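Long-range contact in DltD domain-containing protein (PDB 7D78), which probably acts as an alpha/beta-hydrolase-fold thioesterase that closes polyketide chains into medium-ring lactones: residues G42-M56 and I71-Y85. Numbering follows the deposited sequence.
Sequences GRFYAVDGKGPAIIM and IAETFQSQGFNTYIY
N81 OD1 accepts V47 N at 3.1 Å, from a position well above the carbonyl plane, and also bonds S122 OG, while ND2 of the same amide reaches P52 O at 3.0 Å and, weakly, G51 O. One side chain thus joins V47, early in the loop 46-50, and the first residues of strand 51-56 to the start of strand 81-85. That strand runs between its two partners, antiparallel to 42-45 (Y45 N to T82 O, N-H...O angle 178°) and parallel to 51-56 (M56 N to Y83 O, 179°). On the helix side, the Y45 ring takes A72 CB over one face, 3.9 Å from its centroid, with Q76 OE1 at the edge; its OH accepts R43 NH1 at 3.0 Å and shares a water with E73 OE2. A leucine in place of Y45 would probably leave R43 NH1 and that water without their shared hydroxyl. F75 receives I54 CD1 over one face and I71 CG2 over the opposite one. M56 SD lies at the F75 edge, a Met-aromatic contact, and the bend at chi3 (71°) turns CE toward I71 CG2. Strand 51-57, helix 68-77 and strand 81-86 form a beta-alpha-beta unit of the alpha/beta hydrolase fold, with helix 305-319 packing against I54, F75 and F80.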
loop_
_atom_site.group_PDB
_atom_site.type_symbol
_atom_site.label_atom_id
_atom_site.label_comp_id
_atom_site.label_asym_id
_atom_site.label_seq_id
_atom_site.Cartn_x
_atom_site.Cartn_y
_atom_site.Cartn_z
ATOM N N GLY A 42 -19.685 -12.732 7.275
ATOM C CA GLY A 42 -20.543 -11.638 7.687
ATOM C C GLY A 42 -22.007 -12.026 7.757
ATOM O O GLY A 42 -22.389 -13.165 7.478
ATOM N N ARG A 43 -22.827 -11.048 8.162
ATOM C CA ARG A 43 -24.279 -11.193 8.235
ATOM C C ARG A 43 -24.899 -10.585 6.986
ATOM O O ARG A 43 -24.611 -9.433 6.657
ATOM C CB ARG A 43 -24.863 -10.480 9.451
ATOM C CG ARG A 43 -24.309 -10.884 10.799
ATOM C CD ARG A 43 -25.007 -10.052 11.853
ATOM N NE ARG A 43 -24.786 -10.559 13.204
ATOM C CZ ARG A 43 -25.456 -10.139 14.268
ATOM N NH1 ARG A 43 -26.399 -9.212 14.138
ATOM N NH2 ARG A 43 -25.187 -10.652 15.460
ATOM N N PHE A 44 -25.748 -11.350 6.308
ATOM C CA PHE A 44 -26.463 -10.875 5.130
ATOM C C PHE A 44 -27.938 -10.748 5.479
ATOM O O PHE A 44 -28.585 -11.743 5.824
ATOM C CB PHE A 44 -26.268 -11.818 3.947
ATOM C CG PHE A 44 -26.894 -11.329 2.677
ATOM C CD1 PHE A 44 -26.383 -10.215 2.026
ATOM C CD2 PHE A 44 -28.000 -11.971 2.140
ATOM C CE1 PHE A 44 -26.947 -9.755 0.852
ATOM C CE2 PHE A 44 -28.577 -11.521 0.961
ATOM C CZ PHE A 44 -28.051 -10.407 0.313
ATOM N N TYR A 45 -28.446 -9.527 5.419
ATOM C CA TYR A 45 -29.849 -9.214 5.686
ATOM C C TYR A 45 -30.551 -9.105 4.332
ATOM O O TYR A 45 -30.452 -8.077 3.659
ATOM C CB TYR A 45 -29.956 -7.919 6.485
ATOM C CG TYR A 45 -29.396 -7.967 7.901
ATOM C CD1 TYR A 45 -28.019 -7.942 8.135
ATOM C CD2 TYR A 45 -30.246 -8.003 9.006
ATOM C CE1 TYR A 45 -27.502 -7.962 9.435
ATOM C CE2 TYR A 45 -29.742 -8.027 10.311
ATOM C CZ TYR A 45 -28.369 -8.004 10.516
ATOM O OH TYR A 45 -27.865 -8.027 11.800
ATOM N N ALA A 46 -31.241 -10.172 3.925
ATOM C CA ALA A 46 -31.827 -10.271 2.593
ATOM C C ALA A 46 -33.182 -9.571 2.534
ATOM O O ALA A 46 -33.870 -9.412 3.542
ATOM C CB ALA A 46 -32.002 -11.735 2.188
ATOM N N VAL A 47 -33.565 -9.154 1.331
ATOM C CA VAL A 47 -34.915 -8.667 1.085
ATOM C C VAL A 47 -35.598 -9.639 0.138
ATOM O O VAL A 47 -34.953 -10.422 -0.566
ATOM C CB VAL A 47 -34.945 -7.234 0.515
ATOM C CG1 VAL A 47 -34.235 -6.276 1.465
ATOM C CG2 VAL A 47 -34.326 -7.200 -0.880
ATOM N N ASP A 48 -36.930 -9.604 0.147
ATOM C CA ASP A 48 -37.695 -10.449 -0.756
ATOM C C ASP A 48 -37.533 -9.956 -2.186
ATOM O O ASP A 48 -37.358 -8.762 -2.436
ATOM C CB ASP A 48 -39.177 -10.454 -0.371
ATOM C CG ASP A 48 -39.416 -10.971 1.037
ATOM O OD1 ASP A 48 -38.863 -12.038 1.389
ATOM O OD2 ASP A 48 -40.161 -10.308 1.793
ATOM N N GLY A 49 -37.584 -10.891 -3.130
ATOM C CA GLY A 49 -37.460 -10.507 -4.524
ATOM C C GLY A 49 -36.017 -10.195 -4.867
ATOM O O GLY A 49 -35.088 -10.901 -4.461
ATOM N N LYS A 50 -35.819 -9.128 -5.624
ATOM C CA LYS A 50 -34.485 -8.698 -6.030
ATOM C C LYS A 50 -34.397 -7.202 -5.803
ATOM O O LYS A 50 -35.295 -6.467 -6.219
ATOM C CB LYS A 50 -34.202 -9.029 -7.503
ATOM C CG LYS A 50 -32.753 -8.816 -7.917
ATOM C CD LYS A 50 -32.538 -9.076 -9.389
ATOM C CE LYS A 50 -31.369 -9.978 -9.600
ATOM N NZ LYS A 50 -31.361 -10.685 -10.922
ATOM N N GLY A 51 -33.326 -6.752 -5.146
ATOM C CA GLY A 51 -33.187 -5.353 -4.810
ATOM C C GLY A 51 -31.743 -4.923 -4.626
ATOM O O GLY A 51 -30.811 -5.732 -4.721
ATOM N N PRO A 52 -31.537 -3.634 -4.350
ATOM C CA PRO A 52 -30.176 -3.118 -4.163
ATOM C C PRO A 52 -29.505 -3.744 -2.950
ATOM O O PRO A 52 -30.135 -4.374 -2.095
ATOM C CB PRO A 52 -30.383 -1.614 -3.960
ATOM C CG PRO A 52 -31.803 -1.502 -3.433
ATOM C CD PRO A 52 -32.567 -2.606 -4.100
ATOM N N ALA A 53 -28.185 -3.571 -2.884
ATOM C CA ALA A 53 -27.410 -4.109 -1.773
ATOM C C ALA A 53 -26.447 -3.056 -1.245
ATOM O O ALA A 53 -25.810 -2.341 -2.022
ATOM C CB ALA A 53 -26.633 -5.368 -2.195
ATOM N N ILE A 54 -26.335 -2.976 0.079
ATOM C CA ILE A 54 -25.395 -2.086 0.750
ATOM C C ILE A 54 -24.404 -2.959 1.503
ATOM O O ILE A 54 -24.806 -3.758 2.353
ATOM C CB ILE A 54 -26.103 -1.122 1.716
ATOM C CG1 ILE A 54 -27.163 -0.287 0.987
ATOM C CG2 ILE A 54 -25.085 -0.258 2.437
ATOM C CD1 ILE A 54 -28.096 0.445 1.947
ATOM N N ILE A 55 -23.116 -2.815 1.191
ATOM C CA ILE A 55 -22.051 -3.548 1.876
ATOM C C ILE A 55 -21.413 -2.604 2.885
ATOM O O ILE A 55 -20.875 -1.559 2.502
ATOM C CB ILE A 55 -21.004 -4.083 0.885
ATOM C CG1 ILE A 55 -21.608 -5.152 -0.028
ATOM C CG2 ILE A 55 -19.781 -4.653 1.644
ATOM C CD1 ILE A 55 -20.850 -5.309 -1.369
ATOM N N MET A 56 -21.475 -2.962 4.170
ATOM C CA MET A 56 -21.050 -2.096 5.266
ATOM C C MET A 56 -19.724 -2.591 5.838
ATOM O O MET A 56 -19.638 -3.730 6.307
ATOM C CB MET A 56 -22.110 -2.056 6.374
ATOM C CG MET A 56 -23.476 -1.526 5.923
ATOM S SD MET A 56 -24.729 -1.676 7.220
ATOM C CE MET A 56 -24.172 -0.437 8.387
ATOM N N ILE A 71 -28.355 -0.545 12.166
ATOM C CA ILE A 71 -28.451 0.148 10.882
ATOM C C ILE A 71 -28.882 -0.819 9.783
ATOM O O ILE A 71 -29.714 -0.477 8.929
ATOM C CB ILE A 71 -27.107 0.826 10.544
ATOM C CG1 ILE A 71 -26.588 1.637 11.733
ATOM C CG2 ILE A 71 -27.221 1.707 9.298
ATOM C CD1 ILE A 71 -27.205 3.005 11.848
ATOM N N ALA A 72 -28.332 -2.041 9.787
ATOM C CA ALA A 72 -28.653 -3.013 8.743
ATOM C C ALA A 72 -30.124 -3.415 8.773
ATOM O O ALA A 72 -30.741 -3.624 7.717
ATOM C CB ALA A 72 -27.777 -4.253 8.889
ATOM N N GLU A 73 -30.689 -3.578 9.973
ATOM C CA GLU A 73 -32.110 -3.904 10.085
ATOM C C GLU A 73 -32.977 -2.818 9.456
ATOM O O GLU A 73 -33.959 -3.121 8.767
ATOM C CB GLU A 73 -32.487 -4.100 11.555
ATOM C CG GLU A 73 -31.769 -5.264 12.219
ATOM C CD GLU A 73 -32.077 -5.370 13.706
ATOM O OE1 GLU A 73 -33.015 -4.689 14.173
ATOM O OE2 GLU A 73 -31.382 -6.135 14.406
ATOM N N THR A 74 -32.630 -1.548 9.682
ATOM C CA THR A 74 -33.367 -0.452 9.056
ATOM C C THR A 74 -33.207 -0.487 7.545
ATOM O O THR A 74 -34.189 -0.349 6.804
ATOM C CB THR A 74 -32.898 0.896 9.612
ATOM O OG1 THR A 74 -33.174 0.956 11.014
ATOM C CG2 THR A 74 -33.619 2.054 8.915
ATOM N N PHE A 75 -31.972 -0.667 7.069
ATOM C CA PHE A 75 -31.746 -0.781 5.630
ATOM C C PHE A 75 -32.584 -1.910 5.046
ATOM O O PHE A 75 -33.254 -1.741 4.021
ATOM C CB PHE A 75 -30.261 -1.020 5.345
ATOM C CG PHE A 75 -29.390 0.201 5.499
ATOM C CD1 PHE A 75 -29.933 1.477 5.506
ATOM C CD2 PHE A 75 -28.007 0.065 5.616
ATOM C CE1 PHE A 75 -29.120 2.598 5.636
ATOM C CE2 PHE A 75 -27.184 1.181 5.752
ATOM C CZ PHE A 75 -27.736 2.448 5.763
ATOM N N GLN A 76 -32.577 -3.069 5.707
ATOM C CA GLN A 76 -33.349 -4.207 5.224
ATOM C C GLN A 76 -34.842 -3.896 5.176
ATOM O O GLN A 76 -35.532 -4.282 4.226
ATOM C CB GLN A 76 -33.092 -5.411 6.118
ATOM C CG GLN A 76 -33.851 -6.641 5.723
ATOM C CD GLN A 76 -33.707 -7.735 6.755
ATOM O OE1 GLN A 76 -33.796 -7.488 7.954
ATOM N NE2 GLN A 76 -33.471 -8.948 6.294
ATOM N N SER A 77 -35.363 -3.213 6.197
ATOM C CA SER A 77 -36.791 -2.915 6.216
ATOM C C SER A 77 -37.176 -1.884 5.167
ATOM O O SER A 77 -38.361 -1.767 4.843
ATOM C CB SER A 77 -37.217 -2.419 7.596
ATOM O OG SER A 77 -36.729 -1.118 7.834
ATOM N N GLN A 78 -36.215 -1.128 4.639
ATOM C CA GLN A 78 -36.478 -0.187 3.563
ATOM C C GLN A 78 -36.137 -0.762 2.192
ATOM O O GLN A 78 -36.110 -0.021 1.203
ATOM C CB GLN A 78 -35.722 1.117 3.816
ATOM C CG GLN A 78 -36.250 1.857 5.047
ATOM C CD GLN A 78 -35.639 3.231 5.230
ATOM O OE1 GLN A 78 -35.219 3.871 4.269
ATOM N NE2 GLN A 78 -35.600 3.698 6.472
ATOM N N GLY A 79 -35.892 -2.064 2.105
ATOM C CA GLY A 79 -35.723 -2.722 0.826
ATOM C C GLY A 79 -34.297 -2.913 0.354
ATOM O O GLY A 79 -34.094 -3.215 -0.830
ATOM N N PHE A 80 -33.304 -2.758 1.231
ATOM C CA PHE A 80 -31.897 -2.907 0.864
ATOM C C PHE A 80 -31.335 -4.191 1.464
ATOM O O PHE A 80 -31.276 -4.322 2.693
ATOM C CB PHE A 80 -31.073 -1.714 1.349
ATOM C CG PHE A 80 -31.452 -0.406 0.713
ATOM C CD1 PHE A 80 -30.893 -0.022 -0.498
ATOM C CD2 PHE A 80 -32.355 0.448 1.333
ATOM C CE1 PHE A 80 -31.241 1.189 -1.090
ATOM C CE2 PHE A 80 -32.708 1.661 0.748
ATOM C CZ PHE A 80 -32.148 2.031 -0.464
ATOM N N ASN A 81 -30.932 -5.138 0.609
ATOM C CA ASN A 81 -30.012 -6.178 1.065
ATOM C C ASN A 81 -28.841 -5.496 1.753
ATOM O O ASN A 81 -28.303 -4.518 1.235
ATOM C CB ASN A 81 -29.471 -7.021 -0.092
ATOM C CG ASN A 81 -30.535 -7.794 -0.840
ATOM O OD1 ASN A 81 -31.035 -8.827 -0.376
ATOM N ND2 ASN A 81 -30.827 -7.341 -2.048
ATOM N N THR A 82 -28.452 -5.997 2.924
ATOM C CA THR A 82 -27.345 -5.407 3.665
ATOM C C THR A 82 -26.391 -6.501 4.123
ATOM O O THR A 82 -26.819 -7.505 4.696
ATOM C CB THR A 82 -27.846 -4.592 4.869
ATOM O OG1 THR A 82 -28.794 -3.614 4.423
ATOM C CG2 THR A 82 -26.685 -3.865 5.516
ATOM N N TYR A 83 -25.100 -6.304 3.862
ATOM C CA TYR A 83 -24.044 -7.221 4.286
ATOM C C TYR A 83 -23.113 -6.478 5.232
ATOM O O TYR A 83 -22.474 -5.502 4.829
ATOM C CB TYR A 83 -23.263 -7.740 3.074
ATOM C CG TYR A 83 -22.225 -8.821 3.360
ATOM C CD1 TYR A 83 -22.577 -9.981 4.025
ATOM C CD2 TYR A 83 -20.904 -8.694 2.912
ATOM C CE1 TYR A 83 -21.654 -10.989 4.264
ATOM C CE2 TYR A 83 -19.965 -9.704 3.135
ATOM C CZ TYR A 83 -20.349 -10.851 3.822
ATOM O OH TYR A 83 -19.445 -11.873 4.070
ATOM N N ILE A 84 -23.074 -6.900 6.495
ATOM C CA ILE A 84 -22.045 -6.469 7.439
ATOM C C ILE A 84 -21.065 -7.618 7.593
ATOM O O ILE A 84 -21.478 -8.771 7.761
ATOM C CB ILE A 84 -22.637 -6.079 8.807
ATOM C CG1 ILE A 84 -24.045 -5.503 8.685
ATOM C CG2 ILE A 84 -21.731 -5.086 9.527
ATOM C CD1 ILE A 84 -24.668 -5.267 10.042
ATOM N N TYR A 85 -19.770 -7.320 7.544
ATOM C CA TYR A 85 -18.770 -8.378 7.569
ATOM C C TYR A 85 -17.608 -7.989 8.473
ATOM O O TYR A 85 -17.361 -6.806 8.738
ATOM C CB TYR A 85 -18.254 -8.705 6.142
ATOM C CG TYR A 85 -17.397 -7.591 5.556
ATOM C CD1 TYR A 85 -17.983 -6.499 4.927
ATOM C CD2 TYR A 85 -16.007 -7.617 5.675
ATOM C CE1 TYR A 85 -17.206 -5.456 4.416
ATOM C CE2 TYR A 85 -15.222 -6.584 5.180
ATOM C CZ TYR A 85 -15.826 -5.511 4.552
ATOM O OH TYR A 85 -15.044 -4.508 4.056
HETATM O O HOH W 1 -29.779 -7.941 13.601
#